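Local coordinates for protein glycosyl hydrolase family 10 (Bacteroides intestinalis DSM 17393, PDB 4QPW) that binds xylan-derived oligosaccharides such as xylohexaose, serving as a carbohydrate-binding module within a modular enzyme that probably hydrolyses glycosidic bonds, at residues 22-27 with 51-56; 41-46 with 129-134; 82-87 with 121-126. All coordinates share one frame; numbering follows the deposited sequence.

Contact 1: residues 22-27 with 51-56; sequences NEEVKE and NHFIQY. With XYP (beta-D-xylopyranose), chain B; XYP (beta-D-xylopyranose), chain C.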
loop_
_atom_site.group_PDB
_atom_site.type_symbol
_atom_site.label_atom_id
_atom_site.label_comp_id
_atom_site.label_asym_id
_atom_site.label_seq_id
_atom_site.Cartn_x
_atom_site.Cartn_y
_atom_site.Cartn_z
ATOM N N ASN A 22 1.891 -13.608 -7.989
ATOM C CA ASN A 22 1.549 -14.975 -8.423
ATOM C C ASN A 22 2.094 -15.235 -9.819
ATOM O O ASN A 22 2.141 -14.433 -10.683
ATOM C CB ASN A 22 0.027 -15.095 -8.424
ATOM C CG ASN A 22 -0.448 -16.529 -8.520
ATOM O OD1 ASN A 22 -0.442 -17.085 -9.661
ATOM N ND2 ASN A 22 -0.750 -17.137 -7.467
ATOM N N GLU A 23 2.550 -16.495 -9.973
ATOM C CA GLU A 23 3.097 -16.971 -11.265
ATOM C C GLU A 23 2.206 -16.743 -12.462
ATOM O O GLU A 23 2.750 -16.565 -13.556
ATOM C CB GLU A 23 3.494 -18.461 -11.177
ATOM C CG GLU A 23 4.697 -18.615 -10.252
ATOM C CD GLU A 23 5.209 -20.043 -10.187
ATOM O OE1 GLU A 23 4.718 -20.761 -9.287
ATOM O OE2 GLU A 23 6.034 -20.415 -11.068
ATOM N N GLU A 24 0.922 -16.680 -12.235
ATOM C CA GLU A 24 -0.012 -16.411 -13.289
ATOM C C GLU A 24 0.343 -15.214 -14.107
ATOM O O GLU A 24 0.066 -15.123 -15.311
ATOM C CB GLU A 24 -1.441 -16.256 -12.731
ATOM C CG GLU A 24 -2.546 -16.155 -13.751
ATOM C CD GLU A 24 -3.843 -15.732 -13.184
ATOM O OE1 GLU A 24 -4.011 -14.510 -12.810
ATOM O OE2 GLU A 24 -4.711 -16.551 -12.753
ATOM N N VAL A 25 0.861 -14.115 -13.449
ATOM C CA VAL A 25 1.052 -12.820 -14.024
ATOM C C VAL A 25 2.470 -12.339 -13.867
ATOM O O VAL A 25 2.778 -11.130 -13.954
ATOM C CB VAL A 25 0.028 -11.746 -13.564
ATOM C CG1 VAL A 25 -1.362 -12.052 -14.096
ATOM C CG2 VAL A 25 0.052 -11.622 -12.062
ATOM N N LYS A 26 3.411 -13.258 -13.694
ATOM C CA LYS A 26 4.790 -12.883 -13.488
ATOM C C LYS A 26 5.403 -12.137 -14.599
ATOM O O LYS A 26 6.248 -11.246 -14.367
ATOM C CB LYS A 26 5.659 -14.184 -13.256
ATOM C CG LYS A 26 7.173 -14.044 -13.251
ATOM C CD LYS A 26 7.885 -15.435 -13.302
ATOM C CE LYS A 26 9.396 -15.182 -13.361
ATOM N NZ LYS A 26 10.083 -16.478 -13.055
ATOM N N GLU A 27 5.092 -12.450 -15.861
ATOM C CA GLU A 27 5.706 -11.810 -16.967
ATOM C C GLU A 27 5.295 -10.387 -17.231
ATOM O O GLU A 27 6.038 -9.664 -17.863
ATOM C CB GLU A 27 5.564 -12.643 -18.229
ATOM C CG GLU A 27 6.175 -14.025 -18.217
ATOM C CD GLU A 27 7.635 -14.006 -17.888
ATOM O OE1 GLU A 27 8.308 -13.156 -18.606
ATOM O OE2 GLU A 27 8.106 -14.755 -16.979
ATOM N N ASN A 51 -7.543 -10.687 -6.856
ATOM C CA ASN A 51 -6.843 -9.448 -6.415
ATOM C C ASN A 51 -5.620 -9.766 -5.586
ATOM O O ASN A 51 -4.635 -8.987 -5.718
ATOM C CB ASN A 51 -7.831 -8.530 -5.752
ATOM C CG ASN A 51 -7.404 -7.049 -5.838
ATOM O OD1 ASN A 51 -7.180 -6.421 -6.861
ATOM N ND2 ASN A 51 -7.227 -6.496 -4.621
ATOM N N HIS A 52 -5.572 -10.776 -4.777
ATOM C CA HIS A 52 -4.383 -11.018 -3.980
ATOM C C HIS A 52 -3.252 -11.601 -4.766
ATOM O O HIS A 52 -2.176 -11.743 -4.173
ATOM C CB HIS A 52 -4.686 -11.892 -2.776
ATOM C CG HIS A 52 -4.931 -13.366 -3.062
ATOM N ND1 HIS A 52 -3.985 -14.364 -2.978
ATOM C CD2 HIS A 52 -6.067 -13.940 -3.463
ATOM C CE1 HIS A 52 -4.560 -15.540 -3.327
ATOM N NE2 HIS A 52 -5.817 -15.289 -3.585
ATOM N N PHE A 53 -3.449 -11.927 -6.050
ATOM C CA PHE A 53 -2.334 -12.435 -6.803
ATOM C C PHE A 53 -1.288 -11.404 -7.136
ATOM O O PHE A 53 -0.224 -11.737 -7.638
ATOM C CB PHE A 53 -2.901 -13.015 -8.130
ATOM C CG PHE A 53 -3.425 -14.439 -8.014
ATOM C CD1 PHE A 53 -3.687 -15.029 -6.905
ATOM C CD2 PHE A 53 -3.618 -15.159 -9.216
ATOM C CE1 PHE A 53 -4.184 -16.397 -6.855
ATOM C CE2 PHE A 53 -4.149 -16.485 -9.168
ATOM C CZ PHE A 53 -4.396 -17.094 -8.049
ATOM N N ILE A 54 -1.543 -10.075 -6.883
ATOM C CA ILE A 54 -0.470 -9.061 -6.891
ATOM C C ILE A 54 -0.551 -8.388 -5.527
ATOM O O ILE A 54 -1.505 -7.593 -5.293
ATOM C CB ILE A 54 -0.577 -8.118 -8.007
ATOM C CG1 ILE A 54 -0.586 -8.848 -9.374
ATOM C CG2 ILE A 54 0.582 -7.122 -7.944
ATOM C CD1 ILE A 54 -0.774 -7.949 -10.554
ATOM N N GLN A 55 0.313 -8.800 -4.614
ATOM C CA GLN A 55 0.250 -8.308 -3.196
ATOM C C GLN A 55 1.611 -7.939 -2.727
ATOM O O GLN A 55 2.636 -8.523 -3.147
ATOM C CB GLN A 55 -0.429 -9.336 -2.298
ATOM C CG GLN A 55 0.332 -10.657 -2.179
ATOM C CD GLN A 55 -0.324 -11.628 -1.239
ATOM O OE1 GLN A 55 -1.008 -11.258 -0.282
ATOM N NE2 GLN A 55 -0.166 -12.931 -1.528
ATOM N N TYR A 56 1.676 -6.897 -1.872
ATOM C CA TYR A 56 2.954 -6.306 -1.539
ATOM C C TYR A 56 2.793 -5.513 -0.260
ATOM O O TYR A 56 1.779 -4.832 -0.062
ATOM C CB TYR A 56 3.466 -5.435 -2.716
ATOM C CG TYR A 56 2.456 -4.566 -3.397
ATOM C CD1 TYR A 56 1.615 -5.095 -4.414
ATOM C CD2 TYR A 56 2.243 -3.243 -3.070
ATOM C CE1 TYR A 56 0.604 -4.389 -4.976
ATOM C CE2 TYR A 56 1.290 -2.503 -3.652
ATOM C CZ TYR A 56 0.431 -3.050 -4.608
ATOM O OH TYR A 56 -0.524 -2.260 -5.214
HETATM C C1 XYP B . -2.534 -14.773 1.178
HETATM C C2 XYP B . -3.175 -13.460 0.823
HETATM C C3 XYP B . -4.650 -13.438 1.192
HETATM C C4 XYP B . -5.331 -14.671 0.543
HETATM C C5 XYP B . -4.555 -15.891 0.873
HETATM O O2 XYP B . -2.535 -12.398 1.532
HETATM O O3 XYP B . -5.241 -12.191 0.725
HETATM O O4 XYP B . -6.677 -14.700 1.037
HETATM O O5 XYP B . -3.223 -15.828 0.403
HETATM C C1 XYP C . 2.092 -15.539 2.946
HETATM C C2 XYP C . 2.109 -16.282 1.584
HETATM C C3 XYP C . 0.999 -15.658 0.770
HETATM C C4 XYP C . -0.295 -15.552 1.496
HETATM C C5 XYP C . -0.115 -14.846 2.827
HETATM O O2 XYP C . 3.360 -16.205 0.917
HETATM O O3 XYP C . 0.797 -16.388 -0.481
HETATM O O4 XYP C . -1.220 -14.763 0.714
HETATM O O5 XYP C . 0.879 -15.548 3.606
#
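N22 and F53 are brought side by side by their first torsions: CG of N22 is anti to its backbone N (chi1 -166°), and CG of F53 is anti to its carbonyl carbon (chi1 -84°). The carboxamide of N22 lies flat over one face of the phenyl ring, the two planes only 6° apart, with ND2 over the ring centre and N22 CG 3.5 Å from F53 CD2. At the backbone, N22 N donates to F53 O at 2.8 Å, so backbone and side chain of the same residue both hold F53. The amide does not choose its rotation alone: E24 N donates to N22 OD1 at 2.9 Å, on a lone pair, closing an Asx turn. E24 meets the same ring at its edge, with OE2 in the ring plane and 3.6 Å from F53 CE2, while its carboxylate also bonds to S49. On the buried side, V25 CG2 packs across I54 CG1 at 3.9 Å.

The segment 51-56 also carries sugar-binding groups. The H52 ring is sandwiched, with C4 of the chain B xylose over the centre of one face and F53 CD1 over the other, offset toward the rim. From the adjoining strand, Q55 OE1 accepts from O2 of that xylose at 2.6 Å, and Q55 NE2 donates to O4 of the chain C xylose at 3.1 Å, the oxygen that links the two sugars. The amide stack and Asx turn probably help to hold F53 against H52, a second-shell role, while the carboxylate at the ring edge probably adds a favourable electrostatic term.

Contact 2: residues 41-46 with 129-134; sequences EIKTSV and VGTIQI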
loop_
_atom_site.group_PDB
_atom_site.type_symbol
_atom_site.label_atom_id
_atom_site.label_comp_id
_atom_site.label_asym_id
_atom_site.label_seq_id
_atom_site.Cartn_x
_atom_site.Cartn_y
_atom_site.Cartn_z
ATOM N N GLU A 41 6.216 1.875 -7.570
ATOM C CA GLU A 41 5.404 1.701 -8.756
ATOM C C GLU A 41 5.060 0.232 -8.956
ATOM O O GLU A 41 5.928 -0.639 -8.903
ATOM C CB GLU A 41 6.166 2.264 -9.954
ATOM C CG GLU A 41 5.437 2.208 -11.277
ATOM C CD GLU A 41 6.039 3.123 -12.366
ATOM O OE1 GLU A 41 6.456 2.491 -13.390
ATOM O OE2 GLU A 41 6.029 4.311 -12.294
ATOM N N ILE A 42 3.804 -0.018 -9.223
ATOM C CA ILE A 42 3.264 -1.377 -9.493
ATOM C C ILE A 42 2.650 -1.283 -10.906
ATOM O O ILE A 42 1.630 -0.565 -11.106
ATOM C CB ILE A 42 2.273 -1.840 -8.484
ATOM C CG1 ILE A 42 2.917 -1.782 -7.061
ATOM C CG2 ILE A 42 1.740 -3.227 -8.843
ATOM C CD1 ILE A 42 2.554 -0.532 -6.257
ATOM N N LYS A 43 3.265 -1.952 -11.883
ATOM C CA LYS A 43 2.806 -1.889 -13.271
ATOM C C LYS A 43 2.338 -3.227 -13.745
ATOM O O LYS A 43 3.046 -4.225 -13.590
ATOM C CB LYS A 43 3.907 -1.433 -14.152
ATOM C CG LYS A 43 4.251 -0.044 -14.101
ATOM C CD LYS A 43 5.061 0.309 -15.372
ATOM C CE LYS A 43 4.310 -0.185 -16.589
ATOM N NZ LYS A 43 4.347 0.782 -17.717
ATOM N N THR A 44 1.174 -3.244 -14.359
ATOM C CA THR A 44 0.511 -4.480 -14.829
ATOM C C THR A 44 -0.013 -4.246 -16.209
ATOM O O THR A 44 -0.544 -3.179 -16.561
ATOM C CB THR A 44 -0.610 -4.897 -14.016
ATOM O OG1 THR A 44 -1.490 -3.762 -13.858
ATOM C CG2 THR A 44 -0.190 -5.388 -12.660
ATOM N N SER A 45 0.143 -5.270 -17.102
ATOM C CA SER A 45 -0.548 -5.224 -18.446
ATOM C C SER A 45 -1.587 -6.242 -18.538
ATOM O O SER A 45 -2.402 -6.185 -19.538
ATOM C CB SER A 45 0.458 -5.271 -19.581
ATOM O OG SER A 45 1.107 -6.498 -19.585
ATOM N N VAL A 46 -1.748 -7.170 -17.641
ATOM C CA VAL A 46 -2.753 -8.251 -17.647
ATOM C C VAL A 46 -3.350 -8.351 -16.261
ATOM O O VAL A 46 -2.585 -8.562 -15.254
ATOM C CB VAL A 46 -2.161 -9.644 -18.088
ATOM C CG1 VAL A 46 -3.234 -10.694 -18.030
ATOM C CG2 VAL A 46 -1.529 -9.551 -19.458
ATOM N N VAL A 129 -5.336 -3.123 -14.057
ATOM C CA VAL A 129 -4.503 -3.017 -15.191
ATOM C C VAL A 129 -3.987 -1.632 -15.423
ATOM O O VAL A 129 -4.807 -0.737 -15.660
ATOM C CB VAL A 129 -5.164 -3.586 -16.504
ATOM C CG1 VAL A 129 -4.208 -3.502 -17.645
ATOM C CG2 VAL A 129 -5.637 -4.970 -16.246
ATOM N N GLY A 130 -2.715 -1.382 -15.352
ATOM C CA GLY A 130 -2.113 -0.099 -15.558
ATOM C C GLY A 130 -0.962 0.134 -14.587
ATOM O O GLY A 130 -0.271 -0.805 -14.192
ATOM N N THR A 131 -0.755 1.390 -14.246
ATOM C CA THR A 131 0.366 1.785 -13.333
ATOM C C THR A 131 -0.255 2.378 -12.071
ATOM O O THR A 131 -1.074 3.330 -12.165
ATOM C CB THR A 131 1.245 2.770 -13.994
ATOM O OG1 THR A 131 1.799 2.222 -15.253
ATOM C CG2 THR A 131 2.464 3.175 -13.149
ATOM N N ILE A 132 0.115 1.830 -10.908
ATOM C CA ILE A 132 -0.153 2.423 -9.569
ATOM C C ILE A 132 1.138 3.002 -9.070
ATOM O O ILE A 132 2.205 2.362 -9.114
ATOM C CB ILE A 132 -0.699 1.353 -8.655
ATOM C CG1 ILE A 132 -2.031 0.825 -9.179
ATOM C CG2 ILE A 132 -0.792 1.920 -7.237
ATOM C CD1 ILE A 132 -2.516 -0.372 -8.407
ATOM N N GLN A 133 1.098 4.240 -8.573
ATOM C CA GLN A 133 2.247 4.902 -7.927
ATOM C C GLN A 133 1.904 5.320 -6.513
ATOM O O GLN A 133 0.798 5.838 -6.250
ATOM C CB GLN A 133 2.637 6.090 -8.755
ATOM C CG GLN A 133 3.130 5.680 -10.176
ATOM C CD GLN A 133 3.567 6.876 -11.011
ATOM O OE1 GLN A 133 3.025 7.966 -10.862
ATOM N NE2 GLN A 133 4.550 6.687 -11.800
ATOM N N ILE A 134 2.820 5.020 -5.582
ATOM C CA ILE A 134 2.634 5.287 -4.146
ATOM C C ILE A 134 3.803 6.106 -3.690
ATOM O O ILE A 134 4.956 5.716 -3.772
ATOM C CB ILE A 134 2.495 3.964 -3.376
ATOM C CG1 ILE A 134 1.258 3.221 -3.843
ATOM C CG2 ILE A 134 2.460 4.279 -1.864
ATOM C CD1 ILE A 134 1.131 1.806 -3.289
HETATM O O HOH W 1 3.583 3.853 -16.512
#
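E41-T44 and G130-I134 run antiparallel, their axes 4.7 Å apart at closest, with I42 and I132 forming a hydrogen-bonded pair (I132 N to I42 O, 2.8 Å) between the non-hydrogen-bonded pairs E41-Q133 and K43-T131.

On the face that carries those two pairs, E41 and Q133 lie side by side, and Q133 NE2 donates to E41 OE2 at 2.8 Å. The donor reaches that oxygen on its anti side, 25° out of the carboxylate plane. N34 is a second donor to E41 OE2, and R77 holds the other end of the Q133 amide, so the polar chain runs on beyond this strand pair. The methyl CG2 of T131 rests against E41 CG at 3.6 Å, its OG1 lies 3.5 Å from K43 CG, and a water bonded to OG1 is only weakly linked to the lysine ammonium.

Near the strand end, T44 OG1 accepts from G130 N at 3.1 Å and also bonds to the carbonyl of F128, tying the chain ahead of the strand to T44. The other face is largely apolar beyond T44: I42 CD1 meets I134 CD1 at 4.0 Å and packs on Y56 of strand 54-57. A polar outer face and an apolar face packed on the opposing sheet fit a strand pair of a beta-sandwich, the fold of this carbohydrate-binding module.

Contact 3: residues 82-87 with 121-126; sequences GKLNFG and VMTQSG. With XYP (beta-D-xylopyranose), chain B.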
loop_
_atom_site.group_PDB
_atom_site.type_symbol
_atom_site.label_atom_id
_atom_site.label_comp_id
_atom_site.label_asym_id
_atom_site.label_seq_id
_atom_site.Cartn_x
_atom_site.Cartn_y
_atom_site.Cartn_z
ATOM N N GLY A 82 -8.950 3.310 -10.299
ATOM C CA GLY A 82 -8.969 1.960 -9.828
ATOM C C GLY A 82 -8.985 1.894 -8.344
ATOM O O GLY A 82 -9.107 2.951 -7.659
ATOM N N LYS A 83 -8.956 0.668 -7.803
ATOM C CA LYS A 83 -9.038 0.427 -6.395
ATOM C C LYS A 83 -7.843 -0.348 -5.839
ATOM O O LYS A 83 -7.371 -1.318 -6.450
ATOM C CB LYS A 83 -10.322 -0.362 -6.083
ATOM C CG LYS A 83 -10.561 -0.729 -4.648
ATOM C CD LYS A 83 -11.743 -1.645 -4.372
ATOM C CE LYS A 83 -12.927 -0.750 -4.296
ATOM N NZ LYS A 83 -14.161 -1.486 -4.723
ATOM N N LEU A 84 -7.348 0.148 -4.699
ATOM C CA LEU A 84 -6.200 -0.407 -3.907
ATOM C C LEU A 84 -6.852 -1.110 -2.670
ATOM O O LEU A 84 -7.504 -0.342 -1.948
ATOM C CB LEU A 84 -5.159 0.803 -3.574
ATOM C CG LEU A 84 -3.868 0.421 -3.199
ATOM C CD1 LEU A 84 -3.100 -0.278 -4.320
ATOM C CD2 LEU A 84 -3.064 1.631 -2.744
ATOM N N ASN A 85 -6.777 -2.357 -2.410
ATOM C CA ASN A 85 -7.198 -2.946 -1.166
ATOM C C ASN A 85 -6.051 -3.024 -0.190
ATOM O O ASN A 85 -4.877 -3.224 -0.636
ATOM C CB ASN A 85 -7.756 -4.347 -1.392
ATOM C CG ASN A 85 -9.020 -4.273 -2.224
ATOM O OD1 ASN A 85 -8.932 -4.297 -3.455
ATOM N ND2 ASN A 85 -10.065 -3.932 -1.634
ATOM N N PHE A 86 -6.268 -2.864 1.091
ATOM C CA PHE A 86 -5.217 -2.926 2.090
ATOM C C PHE A 86 -5.656 -3.521 3.330
ATOM O O PHE A 86 -6.912 -3.542 3.641
ATOM C CB PHE A 86 -4.558 -1.535 2.274
ATOM C CG PHE A 86 -5.497 -0.519 2.794
ATOM C CD1 PHE A 86 -5.904 -0.520 4.071
ATOM C CD2 PHE A 86 -6.042 0.400 1.923
ATOM C CE1 PHE A 86 -6.840 0.376 4.534
ATOM C CE2 PHE A 86 -6.998 1.301 2.387
ATOM C CZ PHE A 86 -7.360 1.268 3.663
ATOM N N GLY A 87 -4.727 -3.952 4.165
ATOM C CA GLY A 87 -4.971 -4.264 5.559
ATOM C C GLY A 87 -3.811 -3.809 6.383
ATOM O O GLY A 87 -2.641 -3.943 5.919
ATOM N N VAL A 121 1.585 -2.967 6.220
ATOM C CA VAL A 121 0.474 -2.531 5.366
ATOM C C VAL A 121 0.428 -3.459 4.175
ATOM O O VAL A 121 1.194 -3.292 3.181
ATOM C CB VAL A 121 0.565 -1.054 4.960
ATOM C CG1 VAL A 121 -0.618 -0.677 4.093
ATOM C CG2 VAL A 121 0.631 -0.185 6.191
ATOM N N MET A 122 -0.391 -4.491 4.243
ATOM C CA MET A 122 -0.593 -5.413 3.113
ATOM C C MET A 122 -1.406 -4.679 2.082
ATOM O O MET A 122 -2.471 -4.120 2.386
ATOM C CB MET A 122 -1.404 -6.621 3.602
ATOM C CG MET A 122 -1.834 -7.524 2.479
ATOM S SD MET A 122 -0.541 -8.182 1.433
ATOM C CE MET A 122 0.014 -9.533 2.532
ATOM N N THR A 123 -0.977 -4.689 0.807
ATOM C CA THR A 123 -1.609 -3.910 -0.260
ATOM C C THR A 123 -1.804 -4.866 -1.430
ATOM O O THR A 123 -0.908 -5.662 -1.769
ATOM C CB THR A 123 -0.690 -2.753 -0.632
ATOM O OG1 THR A 123 -0.262 -2.080 0.611
ATOM C CG2 THR A 123 -1.382 -1.738 -1.437
ATOM N N GLN A 124 -2.991 -4.853 -2.047
ATOM C CA GLN A 124 -3.358 -5.799 -3.101
ATOM C C GLN A 124 -4.046 -5.109 -4.258
ATOM O O GLN A 124 -4.968 -4.263 -4.022
ATOM C CB GLN A 124 -4.251 -6.903 -2.538
ATOM C CG GLN A 124 -3.630 -7.608 -1.353
ATOM C CD GLN A 124 -4.350 -8.855 -0.818
ATOM O OE1 GLN A 124 -5.531 -9.018 -1.098
ATOM N NE2 GLN A 124 -3.686 -9.745 -0.198
ATOM N N SER A 125 -3.640 -5.440 -5.492
ATOM C CA SER A 125 -4.149 -4.767 -6.675
ATOM C C SER A 125 -4.165 -5.698 -7.911
ATOM O O SER A 125 -4.084 -5.175 -8.986
ATOM C CB SER A 125 -3.371 -3.500 -6.883
ATOM O OG SER A 125 -1.994 -3.744 -7.058
ATOM N N GLY A 126 -4.279 -6.991 -7.687
ATOM C CA GLY A 126 -4.208 -7.910 -8.851
ATOM C C GLY A 126 -5.234 -7.651 -9.953
ATOM O O GLY A 126 -4.929 -8.002 -11.131
HETATM C C1 XYP B . -2.534 -14.773 1.178
HETATM C C2 XYP B . -3.175 -13.460 0.823
HETATM C C3 XYP B . -4.650 -13.438 1.192
HETATM C C4 XYP B . -5.331 -14.671 0.543
HETATM C C5 XYP B . -4.555 -15.891 0.873
HETATM O O2 XYP B . -2.535 -12.398 1.532
HETATM O O3 XYP B . -5.241 -12.191 0.725
HETATM O O4 XYP B . -6.677 -14.700 1.037
HETATM O O5 XYP B . -3.223 -15.828 0.403
#
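The antiparallel strands 82-87 and 121-124 belong to the five-stranded sheet of the beta-sandwich that forms the xylan-binding surface, and N85 with Q124 and G87 with M122 are its hydrogen-bonded pairs here. Q124 N donates to N85 O at 2.9 Å and G87 N to M122 O at 2.9 Å, each answered by a return bond. Between them F86 and T123 form a non-hydrogen-bonded pair, where the F86 CA comes to 3.0 Å from M122 O in a close CH···O contact.

The two faces of this strand pair have different work. Toward the core, L84 crosses T123 obliquely: L84 CD1 lies 3.7 Å from T123 CG2 and also reaches S125 CB. The ring of F86 leads away from strand 121-124 into an aromatic cluster, meeting F110 edge-to-face and F99 at an inclined angle. The buried hydroxyls are served outside the pair, T123 by T58 and S125 by Y56.

On the other face, M122 and Q124 reach the glycan, while N85 lies beside N51 and S98. G87 brings no side chain beside M122, whose chain bends at its second and third torsions; the last (chi3 80°) sets the methyl CE 4.0 Å from O2 of the chain B xylose. Q124 instead keeps an extended chain beyond CG, with CG anti to its carbonyl carbon (chi1 -55°). Its amide makes a weak bond to Q55, and Q124 NE2 donates almost straight (172°) to O3 of that xylose at 3.0 Å.

From the N terminus, contact 1 closes first, bringing the loop after strand 19-21 back against the entry to strand 54-57. Contact 2 opens before that closure, at strand 39-44, and closes only at 129-134, so the two cross along the chain. Contact 3 starts after contact 1 has closed and falls wholly within the span of contact 2. Contacts 1 and 3 share the glycan-binding sheet, where strands 54-57 and 120-124 are neighbours and, just beside them, N51 O probably accepts a hydrogen bond from G126 N. Contact 2 belongs to the opposing sheet; I54 on T44 and L84 on I132 and I134 join the two sheets through the core.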